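Local structure of periplasmic oligopeptide-binding protein (Burkholderia pseudomallei, 3ZS6) at residues Y101-E106 / F416-R421; W406-D409 / M414-F417; V105-N110 / V140-F145. The protein probably binds oligopeptides in the periplasm and delivers them to an ABC transporter for uptake across the inner membrane. One frame throughout, in Å; residues are numbered along the deposited sequence.

Contact 1: residues Y101-E106 / F416-R421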
ATOM      1  N   TYR A 101       4.716  -3.458  -9.884  1.00 13.71           N
ATOM      2  CA  TYR A 101       3.369  -2.951  -9.631  1.00 16.51           C
ATOM      3  C   TYR A 101       2.480  -2.931 -10.861  1.00 13.31           C
ATOM      4  O   TYR A 101       1.746  -1.973 -11.082  1.00 22.24           O
ATOM      5  CB  TYR A 101       3.405  -1.557  -8.992  1.00 15.70           C
ATOM      6  CG  TYR A 101       2.447  -1.407  -7.821  1.00 15.26           C
ATOM      7  CD1 TYR A 101       2.822  -1.809  -6.544  1.00 11.46           C
ATOM      8  CD2 TYR A 101       1.170  -0.885  -7.994  1.00 10.93           C
ATOM      9  CE1 TYR A 101       1.967  -1.684  -5.472  1.00 14.74           C
ATOM     10  CE2 TYR A 101       0.293  -0.748  -6.914  1.00 11.13           C
ATOM     11  CZ  TYR A 101       0.709  -1.152  -5.653  1.00 12.62           C
ATOM     12  OH  TYR A 101      -0.123  -1.042  -4.562  1.00 10.96           O
ATOM     13  N   THR A 102       2.523  -4.001 -11.648  1.00 15.27           N
ATOM     14  CA  THR A 102       1.665  -4.094 -12.828  1.00 19.30           C
ATOM     15  C   THR A 102       0.182  -4.263 -12.472  1.00 19.96           C
ATOM     16  O   THR A 102      -0.686  -4.153 -13.334  1.00 16.38           O
ATOM     17  CB  THR A 102       2.106  -5.247 -13.754  1.00 20.17           C
ATOM     18  OG1 THR A 102       2.157  -6.465 -13.005  1.00 14.39           O
ATOM     19  CG2 THR A 102       3.489  -4.966 -14.352  1.00 13.85           C
ATOM     20  N   ILE A 103      -0.109  -4.527 -11.201  1.00 23.22           N
ATOM     21  CA  ILE A 103      -1.489  -4.788 -10.784  1.00 18.64           C
ATOM     22  C   ILE A 103      -2.457  -3.657 -11.152  1.00 19.30           C
ATOM     23  O   ILE A 103      -3.599  -3.918 -11.528  1.00 19.64           O
ATOM     24  CB  ILE A 103      -1.596  -5.095  -9.272  1.00 16.81           C
ATOM     25  CG1 ILE A 103      -0.986  -3.954  -8.448  1.00 21.08           C
ATOM     26  CG2 ILE A 103      -0.915  -6.440  -8.947  1.00 19.37           C
ATOM     27  CD1 ILE A 103      -1.174  -4.096  -6.945  1.00 16.97           C
ATOM     28  N   LEU A 104      -2.007  -2.408 -11.050  1.00  9.10           N
ATOM     29  CA  LEU A 104      -2.895  -1.275 -11.324  1.00 16.45           C
ATOM     30  C   LEU A 104      -3.281  -1.138 -12.797  1.00 20.03           C
ATOM     31  O   LEU A 104      -4.393  -0.720 -13.111  1.00 26.65           O
ATOM     32  CB  LEU A 104      -2.295   0.048 -10.816  1.00 18.47           C
ATOM     33  CG  LEU A 104      -2.366   0.253  -9.302  1.00 18.90           C
ATOM     34  CD1 LEU A 104      -1.870   1.645  -8.911  1.00 16.35           C
ATOM     35  CD2 LEU A 104      -3.776   0.022  -8.802  1.00 17.38           C
ATOM     36  N   VAL A 105      -2.370  -1.493 -13.696  1.00 17.54           N
ATOM     37  CA  VAL A 105      -2.662  -1.387 -15.120  1.00 25.12           C
ATOM     38  C   VAL A 105      -3.349  -2.658 -15.615  1.00 20.63           C
ATOM     39  O   VAL A 105      -3.835  -2.730 -16.741  1.00 20.05           O
ATOM     40  CB  VAL A 105      -1.385  -1.105 -15.937  1.00 27.65           C
ATOM     41  CG1 VAL A 105      -0.569  -2.384 -16.107  1.00 17.53           C
ATOM     42  CG2 VAL A 105      -1.741  -0.494 -17.289  1.00 24.17           C
ATOM     43  N   GLU A 106      -3.421  -3.654 -14.744  1.00 19.73           N
ATOM     44  CA  GLU A 106      -3.960  -4.954 -15.119  1.00 26.75           C
ATOM     45  C   GLU A 106      -5.431  -4.892 -15.539  1.00 24.74           C
ATOM     46  O   GLU A 106      -5.895  -5.746 -16.298  1.00 24.57           O
ATOM     47  CB  GLU A 106      -3.772  -5.953 -13.975  1.00 29.69           C
ATOM     48  CG  GLU A 106      -3.391  -7.351 -14.412  1.00 39.49           C
ATOM     49  CD  GLU A 106      -3.035  -8.241 -13.232  1.00 47.40           C
ATOM     50  OE1 GLU A 106      -1.975  -8.011 -12.612  1.00 47.33           O
ATOM     51  OE2 GLU A 106      -3.817  -9.164 -12.919  1.00 49.40           O
ATOM     52  N   PHE A 416      -7.328  -5.866  -2.199  1.00 15.95           N
ATOM     53  CA  PHE A 416      -6.772  -6.891  -1.320  1.00 14.01           C
ATOM     54  C   PHE A 416      -6.604  -8.221  -2.061  1.00 14.85           C
ATOM     55  O   PHE A 416      -5.700  -9.014  -1.757  1.00 12.59           O
ATOM     56  CB  PHE A 416      -7.619  -7.032  -0.050  1.00 12.09           C
ATOM     57  CG  PHE A 416      -7.501  -5.855   0.881  1.00 12.81           C
ATOM     58  CD1 PHE A 416      -6.384  -5.706   1.696  1.00 11.44           C
ATOM     59  CD2 PHE A 416      -8.480  -4.874   0.913  1.00 16.82           C
ATOM     60  CE1 PHE A 416      -6.259  -4.619   2.550  1.00 13.35           C
ATOM     61  CE2 PHE A 416      -8.359  -3.776   1.757  1.00 12.07           C
ATOM     62  CZ  PHE A 416      -7.247  -3.646   2.572  1.00 14.75           C
ATOM     63  N   PHE A 417      -7.457  -8.458  -3.055  1.00 13.30           N
ATOM     64  CA  PHE A 417      -7.285  -9.629  -3.907  1.00 17.50           C
ATOM     65  C   PHE A 417      -5.956  -9.605  -4.683  1.00 13.20           C
ATOM     66  O   PHE A 417      -5.474 -10.650  -5.110  1.00 19.29           O
ATOM     67  CB  PHE A 417      -8.485  -9.830  -4.851  1.00 18.09           C
ATOM     68  CG  PHE A 417      -9.673 -10.524  -4.196  1.00 19.58           C
ATOM     69  CD1 PHE A 417      -9.616 -11.872  -3.868  1.00 16.54           C
ATOM     70  CD2 PHE A 417     -10.853  -9.827  -3.937  1.00 16.73           C
ATOM     71  CE1 PHE A 417     -10.708 -12.515  -3.268  1.00 14.20           C
ATOM     72  CE2 PHE A 417     -11.949 -10.455  -3.348  1.00 19.93           C
ATOM     73  CZ  PHE A 417     -11.874 -11.805  -3.004  1.00 14.89           C
ATOM     74  N   ASP A 418      -5.359  -8.426  -4.853  1.00 10.31           N
ATOM     75  CA  ASP A 418      -4.037  -8.333  -5.480  1.00 16.69           C
ATOM     76  C   ASP A 418      -2.975  -9.114  -4.700  1.00 15.09           C
ATOM     77  O   ASP A 418      -1.898  -9.406  -5.223  1.00 16.06           O
ATOM     78  CB  ASP A 418      -3.590  -6.873  -5.639  1.00 19.60           C
ATOM     79  CG  ASP A 418      -4.246  -6.182  -6.826  1.00 22.08           C
ATOM     80  OD1 ASP A 418      -4.633  -6.885  -7.784  1.00 18.51           O
ATOM     81  OD2 ASP A 418      -4.361  -4.937  -6.810  1.00 20.66           O
ATOM     82  N   LEU A 419      -3.273  -9.450  -3.450  1.00 10.15           N
ATOM     83  CA  LEU A 419      -2.326 -10.205  -2.618  1.00 12.37           C
ATOM     84  C   LEU A 419      -2.392 -11.717  -2.817  1.00 15.33           C
ATOM     85  O   LEU A 419      -1.464 -12.436  -2.437  1.00 10.88           O
ATOM     86  CB  LEU A 419      -2.574  -9.919  -1.137  1.00 12.04           C
ATOM     87  CG  LEU A 419      -2.436  -8.468  -0.692  1.00 18.92           C
ATOM     88  CD1 LEU A 419      -2.815  -8.338   0.782  1.00 14.83           C
ATOM     89  CD2 LEU A 419      -1.013  -7.956  -0.959  1.00 13.10           C
ATOM     90  N   ILE A 420      -3.484 -12.205  -3.398  1.00 11.47           N
ATOM     91  CA  ILE A 420      -3.719 -13.644  -3.441  1.00 13.80           C
ATOM     92  C   ILE A 420      -4.118 -14.205  -4.810  1.00 19.71           C
ATOM     93  O   ILE A 420      -4.193 -15.423  -4.971  1.00 13.32           O
ATOM     94  CB  ILE A 420      -4.782 -14.068  -2.403  1.00 15.47           C
ATOM     95  CG1 ILE A 420      -6.015 -13.164  -2.505  1.00 16.35           C
ATOM     96  CG2 ILE A 420      -4.201 -14.018  -0.990  1.00 10.22           C
ATOM     97  CD1 ILE A 420      -7.232 -13.695  -1.749  1.00 21.60           C
ATOM     98  N   ARG A 421      -4.374 -13.332  -5.784  1.00 18.94           N
ATOM     99  CA  ARG A 421      -4.686 -13.777  -7.152  1.00 24.37           C
ATOM    100  C   ARG A 421      -3.476 -14.450  -7.788  1.00 20.30           C
ATOM    101  O   ARG A 421      -2.359 -13.948  -7.673  1.00 19.79           O
ATOM    102  CB  ARG A 421      -5.112 -12.594  -8.042  1.00 21.95           C
ATOM    103  CG  ARG A 421      -6.536 -12.121  -7.839  1.00 34.79           C
ATOM    104  CD  ARG A 421      -6.946 -11.100  -8.909  1.00 36.43           C
ATOM    105  NE  ARG A 421      -6.011  -9.977  -8.987  1.00 35.24           N
ATOM    106  CZ  ARG A 421      -5.014  -9.890  -9.863  1.00 32.11           C
ATOM    107  NH1 ARG A 421      -4.811 -10.861 -10.752  1.00 28.45           N
ATOM    108  NH2 ARG A 421      -4.218  -8.831  -9.856  1.00 23.17           N
TER

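Contact 2: residues W406-D409 / M414-F417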
ATOM      1  N   TRP A 406      -0.630  -4.349   4.005  1.00 14.31           N
ATOM      2  CA  TRP A 406      -1.122  -3.776   2.754  1.00 12.91           C
ATOM      3  C   TRP A 406      -2.109  -2.651   3.042  1.00 13.68           C
ATOM      4  O   TRP A 406      -3.038  -2.824   3.834  1.00 12.65           O
ATOM      5  CB  TRP A 406      -1.800  -4.874   1.929  1.00 10.14           C
ATOM      6  CG  TRP A 406      -2.276  -4.465   0.562  1.00 12.27           C
ATOM      7  CD1 TRP A 406      -3.560  -4.176   0.191  1.00 15.93           C
ATOM      8  CD2 TRP A 406      -1.480  -4.338  -0.620  1.00 11.59           C
ATOM      9  NE1 TRP A 406      -3.612  -3.867  -1.148  1.00 19.50           N
ATOM     10  CE2 TRP A 406      -2.348  -3.966  -1.673  1.00 16.01           C
ATOM     11  CE3 TRP A 406      -0.116  -4.497  -0.894  1.00  6.18           C
ATOM     12  CZ2 TRP A 406      -1.896  -3.741  -2.973  1.00 17.08           C
ATOM     13  CZ3 TRP A 406       0.333  -4.281  -2.194  1.00 11.23           C
ATOM     14  CH2 TRP A 406      -0.556  -3.909  -3.216  1.00 18.03           C
ATOM     15  N   PHE A 407      -1.879  -1.500   2.415  1.00 12.29           N
ATOM     16  CA  PHE A 407      -2.807  -0.366   2.428  1.00  8.49           C
ATOM     17  C   PHE A 407      -3.632  -0.408   1.154  1.00 14.23           C
ATOM     18  O   PHE A 407      -3.081  -0.568   0.057  1.00 16.60           O
ATOM     19  CB  PHE A 407      -2.037   0.964   2.451  1.00 12.56           C
ATOM     20  CG  PHE A 407      -1.832   1.523   3.827  1.00 22.98           C
ATOM     21  CD1 PHE A 407      -0.826   1.037   4.647  1.00 27.33           C
ATOM     22  CD2 PHE A 407      -2.649   2.541   4.304  1.00 31.10           C
ATOM     23  CE1 PHE A 407      -0.638   1.548   5.919  1.00 35.02           C
ATOM     24  CE2 PHE A 407      -2.466   3.064   5.580  1.00 30.64           C
ATOM     25  CZ  PHE A 407      -1.460   2.566   6.384  1.00 34.15           C
ATOM     26  N   ALA A 408      -4.947  -0.265   1.281  1.00 11.80           N
ATOM     27  CA  ALA A 408      -5.807  -0.246   0.103  1.00 11.32           C
ATOM     28  C   ALA A 408      -5.348   0.842  -0.872  1.00 15.80           C
ATOM     29  O   ALA A 408      -5.011   1.948  -0.444  1.00  8.85           O
ATOM     30  CB  ALA A 408      -7.248   0.003   0.521  1.00 10.52           C
ATOM     31  N   ASP A 409      -5.344   0.536  -2.170  1.00 11.83           N
ATOM     32  CA  ASP A 409      -5.000   1.524  -3.202  1.00 13.70           C
ATOM     33  C   ASP A 409      -6.248   2.292  -3.634  1.00 20.02           C
ATOM     34  O   ASP A 409      -6.162   3.324  -4.306  1.00 13.29           O
ATOM     35  CB  ASP A 409      -4.379   0.850  -4.436  1.00 10.64           C
ATOM     36  CG  ASP A 409      -2.963   0.337  -4.185  1.00 11.96           C
ATOM     37  OD1 ASP A 409      -2.270   0.882  -3.302  1.00 11.51           O
ATOM     38  OD2 ASP A 409      -2.546  -0.616  -4.873  1.00 12.44           O
ATOM     39  N   MET A 414     -11.246  -5.440  -4.259  1.00 16.38           N
ATOM     40  CA  MET A 414     -10.310  -5.905  -5.282  1.00 14.97           C
ATOM     41  C   MET A 414      -8.846  -5.594  -4.940  1.00 14.18           C
ATOM     42  O   MET A 414      -7.950  -6.334  -5.328  1.00 13.69           O
ATOM     43  CB  MET A 414     -10.660  -5.328  -6.663  1.00 16.82           C
ATOM     44  CG  MET A 414     -11.804  -6.057  -7.389  1.00 25.32           C
ATOM     45  SD  MET A 414     -11.583  -7.852  -7.551  1.00 22.90           S
ATOM     46  CE  MET A 414     -10.266  -7.953  -8.749  1.00 13.36           C
ATOM     47  N   THR A 415      -8.597  -4.498  -4.232  1.00 11.90           N
ATOM     48  CA  THR A 415      -7.215  -4.137  -3.916  1.00 14.96           C
ATOM     49  C   THR A 415      -6.545  -5.204  -3.044  1.00 17.32           C
ATOM     50  O   THR A 415      -5.338  -5.439  -3.149  1.00 18.41           O
ATOM     51  CB  THR A 415      -7.098  -2.747  -3.258  1.00 13.13           C
ATOM     52  OG1 THR A 415      -5.717  -2.439  -3.031  1.00 12.45           O
ATOM     53  CG2 THR A 415      -7.855  -2.690  -1.933  1.00 10.61           C
ATOM     54  N   PHE A 416      -7.328  -5.866  -2.199  1.00 15.95           N
ATOM     55  CA  PHE A 416      -6.772  -6.891  -1.320  1.00 14.01           C
ATOM     56  C   PHE A 416      -6.604  -8.221  -2.061  1.00 14.85           C
ATOM     57  O   PHE A 416      -5.700  -9.014  -1.757  1.00 12.59           O
ATOM     58  CB  PHE A 416      -7.619  -7.032  -0.050  1.00 12.09           C
ATOM     59  CG  PHE A 416      -7.501  -5.855   0.881  1.00 12.81           C
ATOM     60  CD1 PHE A 416      -6.384  -5.706   1.696  1.00 11.44           C
ATOM     61  CD2 PHE A 416      -8.480  -4.874   0.913  1.00 16.82           C
ATOM     62  CE1 PHE A 416      -6.259  -4.619   2.550  1.00 13.35           C
ATOM     63  CE2 PHE A 416      -8.359  -3.776   1.757  1.00 12.07           C
ATOM     64  CZ  PHE A 416      -7.247  -3.646   2.572  1.00 14.75           C
ATOM     65  N   PHE A 417      -7.457  -8.458  -3.055  1.00 13.30           N
ATOM     66  CA  PHE A 417      -7.285  -9.629  -3.907  1.00 17.50           C
ATOM     67  C   PHE A 417      -5.956  -9.605  -4.683  1.00 13.20           C
ATOM     68  O   PHE A 417      -5.474 -10.650  -5.110  1.00 19.29           O
ATOM     69  CB  PHE A 417      -8.485  -9.830  -4.851  1.00 18.09           C
ATOM     70  CG  PHE A 417      -9.673 -10.524  -4.196  1.00 19.58           C
ATOM     71  CD1 PHE A 417      -9.616 -11.872  -3.868  1.00 16.54           C
ATOM     72  CD2 PHE A 417     -10.853  -9.827  -3.937  1.00 16.73           C
ATOM     73  CE1 PHE A 417     -10.708 -12.515  -3.268  1.00 14.20           C
ATOM     74  CE2 PHE A 417     -11.949 -10.455  -3.348  1.00 19.93           C
ATOM     75  CZ  PHE A 417     -11.874 -11.805  -3.004  1.00 14.89           C
TER
HETATM   76  O   HOH W   1      -4.458  -2.509  -5.404  1.00 16.40           O

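Contact 3: residues V105-N110 / V140-F145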
ATOM      1  N   VAL A 105      -2.370  -1.493 -13.696  1.00 17.54           N
ATOM      2  CA  VAL A 105      -2.662  -1.387 -15.120  1.00 25.12           C
ATOM      3  C   VAL A 105      -3.349  -2.658 -15.615  1.00 20.63           C
ATOM      4  O   VAL A 105      -3.835  -2.730 -16.741  1.00 20.05           O
ATOM      5  CB  VAL A 105      -1.385  -1.105 -15.937  1.00 27.65           C
ATOM      6  CG1 VAL A 105      -0.569  -2.384 -16.107  1.00 17.53           C
ATOM      7  CG2 VAL A 105      -1.741  -0.494 -17.289  1.00 24.17           C
ATOM      8  N   GLU A 106      -3.421  -3.654 -14.744  1.00 19.73           N
ATOM      9  CA  GLU A 106      -3.960  -4.954 -15.119  1.00 26.75           C
ATOM     10  C   GLU A 106      -5.431  -4.892 -15.539  1.00 24.74           C
ATOM     11  O   GLU A 106      -5.895  -5.746 -16.298  1.00 24.57           O
ATOM     12  CB  GLU A 106      -3.772  -5.953 -13.975  1.00 29.69           C
ATOM     13  CG  GLU A 106      -3.391  -7.351 -14.412  1.00 39.49           C
ATOM     14  CD  GLU A 106      -3.035  -8.241 -13.232  1.00 47.40           C
ATOM     15  OE1 GLU A 106      -1.975  -8.011 -12.612  1.00 47.33           O
ATOM     16  OE2 GLU A 106      -3.817  -9.164 -12.919  1.00 49.40           O
ATOM     17  N   PHE A 107      -6.164  -3.890 -15.058  1.00 28.86           N
ATOM     18  CA  PHE A 107      -7.578  -3.758 -15.421  1.00 37.79           C
ATOM     19  C   PHE A 107      -7.733  -3.277 -16.864  1.00 36.45           C
ATOM     20  O   PHE A 107      -8.794  -3.434 -17.472  1.00 37.15           O
ATOM     21  CB  PHE A 107      -8.317  -2.791 -14.487  1.00 52.22           C
ATOM     22  CG  PHE A 107      -8.418  -3.260 -13.064  1.00 63.51           C
ATOM     23  CD1 PHE A 107      -7.730  -4.381 -12.629  1.00 72.62           C
ATOM     24  CD2 PHE A 107      -9.213  -2.575 -12.157  1.00 65.97           C
ATOM     25  CE1 PHE A 107      -7.827  -4.807 -11.312  1.00 75.48           C
ATOM     26  CE2 PHE A 107      -9.317  -2.996 -10.841  1.00 69.79           C
ATOM     27  CZ  PHE A 107      -8.623  -4.113 -10.418  1.00 73.61           C
ATOM     28  N   VAL A 108      -6.674  -2.683 -17.408  1.00 27.50           N
ATOM     29  CA  VAL A 108      -6.731  -2.143 -18.760  1.00 23.94           C
ATOM     30  C   VAL A 108      -6.693  -3.240 -19.825  1.00 28.11           C
ATOM     31  O   VAL A 108      -6.027  -4.265 -19.663  1.00 22.63           O
ATOM     32  CB  VAL A 108      -5.617  -1.116 -19.005  1.00 20.71           C
ATOM     33  CG1 VAL A 108      -5.743  -0.518 -20.398  1.00 16.38           C
ATOM     34  CG2 VAL A 108      -5.681  -0.021 -17.946  1.00 19.65           C
ATOM     35  N   LYS A 109      -7.425  -3.006 -20.911  1.00 26.00           N
ATOM     36  CA  LYS A 109      -7.598  -3.986 -21.971  1.00 28.08           C
ATOM     37  C   LYS A 109      -6.262  -4.466 -22.526  1.00 20.94           C
ATOM     38  O   LYS A 109      -5.399  -3.660 -22.890  1.00 22.41           O
ATOM     39  CB  LYS A 109      -8.473  -3.404 -23.088  1.00 31.58           C
ATOM     40  CG  LYS A 109      -8.910  -4.408 -24.133  1.00 43.05           C
ATOM     41  CD  LYS A 109      -9.650  -5.576 -23.495  1.00 54.72           C
ATOM     42  CE  LYS A 109     -10.330  -6.447 -24.543  1.00 61.00           C
ATOM     43  NZ  LYS A 109     -11.467  -5.731 -25.194  1.00 63.54           N
ATOM     44  N   ASN A 110      -6.092  -5.783 -22.548  1.00 19.30           N
ATOM     45  CA  ASN A 110      -4.886  -6.421 -23.061  1.00 21.25           C
ATOM     46  C   ASN A 110      -3.687  -6.426 -22.110  1.00 22.13           C
ATOM     47  O   ASN A 110      -2.670  -7.046 -22.402  1.00 24.68           O
ATOM     48  CB  ASN A 110      -4.479  -5.801 -24.398  1.00 27.87           C
ATOM     49  CG  ASN A 110      -5.423  -6.173 -25.523  1.00 37.50           C
ATOM     50  OD1 ASN A 110      -6.119  -7.186 -25.458  1.00 33.60           O
ATOM     51  ND2 ASN A 110      -5.450  -5.356 -26.562  1.00 34.78           N
ATOM     52  N   VAL A 140     -12.920  -5.703 -17.980  1.00 25.49           N
ATOM     53  CA  VAL A 140     -14.264  -5.881 -17.453  1.00 32.02           C
ATOM     54  C   VAL A 140     -14.715  -4.532 -16.916  1.00 30.56           C
ATOM     55  O   VAL A 140     -13.895  -3.643 -16.719  1.00 24.37           O
ATOM     56  CB  VAL A 140     -14.292  -6.899 -16.303  1.00 36.78           C
ATOM     57  CG1 VAL A 140     -13.934  -8.287 -16.810  1.00 43.27           C
ATOM     58  CG2 VAL A 140     -13.332  -6.472 -15.194  1.00 28.30           C
ATOM     59  N   PRO A 141     -16.021  -4.367 -16.681  1.00 29.55           N
ATOM     60  CA  PRO A 141     -16.453  -3.062 -16.168  1.00 31.10           C
ATOM     61  C   PRO A 141     -15.915  -2.773 -14.765  1.00 31.00           C
ATOM     62  O   PRO A 141     -15.935  -3.644 -13.890  1.00 28.06           O
ATOM     63  CB  PRO A 141     -17.987  -3.158 -16.179  1.00 35.53           C
ATOM     64  CG  PRO A 141     -18.301  -4.627 -16.337  1.00 39.36           C
ATOM     65  CD  PRO A 141     -17.148  -5.229 -17.071  1.00 34.06           C
ATOM     66  N   VAL A 142     -15.427  -1.550 -14.574  1.00 25.96           N
ATOM     67  CA  VAL A 142     -14.874  -1.108 -13.299  1.00 24.64           C
ATOM     68  C   VAL A 142     -15.477   0.252 -12.958  1.00 22.52           C
ATOM     69  O   VAL A 142     -15.123   1.265 -13.560  1.00 24.74           O
ATOM     70  CB  VAL A 142     -13.331  -0.980 -13.363  1.00 21.42           C
ATOM     71  CG1 VAL A 142     -12.763  -0.509 -12.017  1.00 20.22           C
ATOM     72  CG2 VAL A 142     -12.700  -2.297 -13.795  1.00 20.90           C
ATOM     73  N   SER A 143     -16.380   0.279 -11.988  1.00 25.46           N
ATOM     74  CA  SER A 143     -17.175   1.478 -11.736  1.00 25.09           C
ATOM     75  C   SER A 143     -16.364   2.583 -11.061  1.00 25.67           C
ATOM     76  O   SER A 143     -16.744   3.748 -11.097  1.00 19.97           O
ATOM     77  CB  SER A 143     -18.402   1.135 -10.886  1.00 23.55           C
ATOM     78  OG  SER A 143     -18.014   0.751  -9.576  1.00 26.02           O
ATOM     79  N   TYR A 144     -15.252   2.201 -10.440  1.00 20.00           N
ATOM     80  CA  TYR A 144     -14.453   3.117  -9.642  1.00 17.89           C
ATOM     81  C   TYR A 144     -13.094   3.390 -10.294  1.00 17.90           C
ATOM     82  O   TYR A 144     -12.159   3.860  -9.639  1.00 16.42           O
ATOM     83  CB  TYR A 144     -14.243   2.529  -8.246  1.00 19.51           C
ATOM     84  CG  TYR A 144     -13.766   1.083  -8.264  1.00 19.65           C
ATOM     85  CD1 TYR A 144     -12.414   0.778  -8.360  1.00 18.68           C
ATOM     86  CD2 TYR A 144     -14.676   0.030  -8.195  1.00 18.51           C
ATOM     87  CE1 TYR A 144     -11.974  -0.534  -8.380  1.00 14.50           C
ATOM     88  CE2 TYR A 144     -14.255  -1.285  -8.216  1.00 23.36           C
ATOM     89  CZ  TYR A 144     -12.904  -1.566  -8.306  1.00 25.03           C
ATOM     90  OH  TYR A 144     -12.484  -2.876  -8.328  1.00 25.81           O
ATOM     91  N   PHE A 145     -12.986   3.105 -11.585  1.00 20.50           N
ATOM     92  CA  PHE A 145     -11.691   3.183 -12.241  1.00 17.19           C
ATOM     93  C   PHE A 145     -10.916   4.477 -11.966  1.00 19.09           C
ATOM     94  O   PHE A 145      -9.695   4.447 -11.829  1.00 17.48           O
ATOM     95  CB  PHE A 145     -11.782   2.917 -13.750  1.00 21.18           C
ATOM     96  CG  PHE A 145     -10.435   2.842 -14.410  1.00 22.13           C
ATOM     97  CD1 PHE A 145      -9.584   1.776 -14.144  1.00 17.26           C
ATOM     98  CD2 PHE A 145      -9.990   3.861 -15.242  1.00 20.56           C
ATOM     99  CE1 PHE A 145      -8.321   1.707 -14.721  1.00 15.49           C
ATOM    100  CE2 PHE A 145      -8.730   3.800 -15.826  1.00 24.56           C
ATOM    101  CZ  PHE A 145      -7.886   2.716 -15.557  1.00 19.20           C
TER

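Contact 1: residues Y101-E106 / F416-R421
The R421 guanidinium meets two carboxylates. D418 OD1 lies at its edge, in the plane, while E106 reaches it obliquely, the carboxylate and guanidinium planes being 79° apart. I103 CD1 rests on one face of the Y101 ring, offset toward the rim and 3.6 Å above its plane. Together E106, R421 and D418 form a salt-bridge network. It appears to span the two lobes of the periplasmic binding-protein fold: 101-106 belongs to the lobe with the five-stranded sheet, and 416-421 follows strand 401-407 of the other. R421 NH2 gives D418 OD1 a nearly straight bond of 2.9 Å (N-H...O 173°), and OD1 receives it nearly along its own C-O direction. E106 OE2 takes two weak, bent bonds instead, from R421 NH1 at 2.9 Å and from NH2 at 3.1 Å. D418 therefore seems to fix the guanidinium for E106, which comes from the opposite direction. R421 probably eases the closeness of the two acids, whose E106 OE1 and D418 OD1 lie 5.6 Å apart, though it would balance only one of the two negative charges. Next to the network, I103 packs against D418. Its CG1 sits between the backbone N and the carbonyl carbon (chi1 56°). This turn sends CD1 out between the Y101 ring and the D418 carboxylate, with I103 CD1 3.3 Å from D418 OD2.

Contact 2: residues W406-D409 / M414-F417
T415 and W406 meet because both carry the key group opposite their backbone N: OG1 of T415 (chi1 -178°) and CG of W406 (chi1 -176°). The indole N-H is thereby aimed at the threonine hydroxyl. W406 NE1 donates to T415 OG1 over 3.2 Å, and the oxygen lies close to the indole plane. The same OG1 accepts a second, straighter bond from the backbone of D409, with D409 N 3.1 Å away. T415 OG1 donates a hydrogen bond to a water, which in turn donates to D409 OD2. Three bonds thus grip one buried hydroxyl and fix its rotation. They tie the end of strand 401-407 to the short helix 414-417, across the four-residue connection, beside the bound peptide. F407 hydrogen-bonds the peptide through its backbone, and D409 OD1 also bonds the peptide backbone. The main partner of D409 OD2 is Y101 OH. Through its water and D409 N, T415 acts as a second-shell residue to D409. The apolar side of the contact lies next to this. W406 presents an edge to the face of F416 in an offset edge-to-face pair, with the five-membered ring and the phenyl ring 5.3 Å apart between centroids and their planes at 66°. The closest atoms are W406 CD1 and F416 CD1, at 3.5 Å. A408 CB rests over the gap between two helix side chains, T415 CG2 at 3.7 Å and F416 CE2 at 4.1 Å.

Contact 3: residues V105-N110 / V140-F145
F107 is the main bump of this contact. Its ring projects from 105-110 into a shallow hollow formed by V142 and Y144. The F107 ring meets the forked end of V142 obliquely: F107 CD2 is 3.9 Å from V142 CG2 and 4.1 Å from V142 CG1. The next atom round the ring, F107 CE2, lies 4.0 Å from Y144 OH. F107 runs at about a right angle to both side chains. V142 CG1 sits over the centre of the Y144 ring, 3.7 Å above the plane, so the valine touches both aromatics, F107 with its two methyls and the Y144 face with CG1. Y144 is brought there by its first torsion (chi1 49°), which places CG between the backbone N and the carbonyl carbon and turns a face of the ring to V142 CG1. A type I beta turn from V142 to F145 sets these side chains close together, although its closing bond is weak. A second, smaller fit lies alongside, where a methyl of V108 meets the end of F145: V108 CG2 and F145 CZ are 4.2 Å apart. W64 and W89 pack on F145, and Y410 packs on F107 and Y144. The contact joins two loops beside strand 133-137 of the five-stranded sheet, where F107 also bonds E139 and K109 bonds K137 through the backbone. Between the segments themselves the touching groups are almost all carbon, which implies an attachment that depends on fit and burial of apolar surface rather than on directional bonds.

Overall arrangement
Contact 2 is the most central and is wholly buried. It pairs hydrogen bonds on one hydroxyl with an aromatic pair, beside the bound peptide. Contact 1 is partly buried and relies on charge. Its centre is about 8 Å from that of contact 2, and both use helix 414-417. Y101 of contact 1 reaches D409 of contact 2, and I103 and L419 pack on W406. Contact 3 lies farthest out, about 19 Å from the centre of the chain, yet it is largely buried and apolar. The segments of contacts 1 and 3 overlap at V105 and E106, but I103 and E106 serve contact 1 while F107 and V108 serve contact 3. Y144 OH touches M414 CG, bringing contact 3 against contact 2.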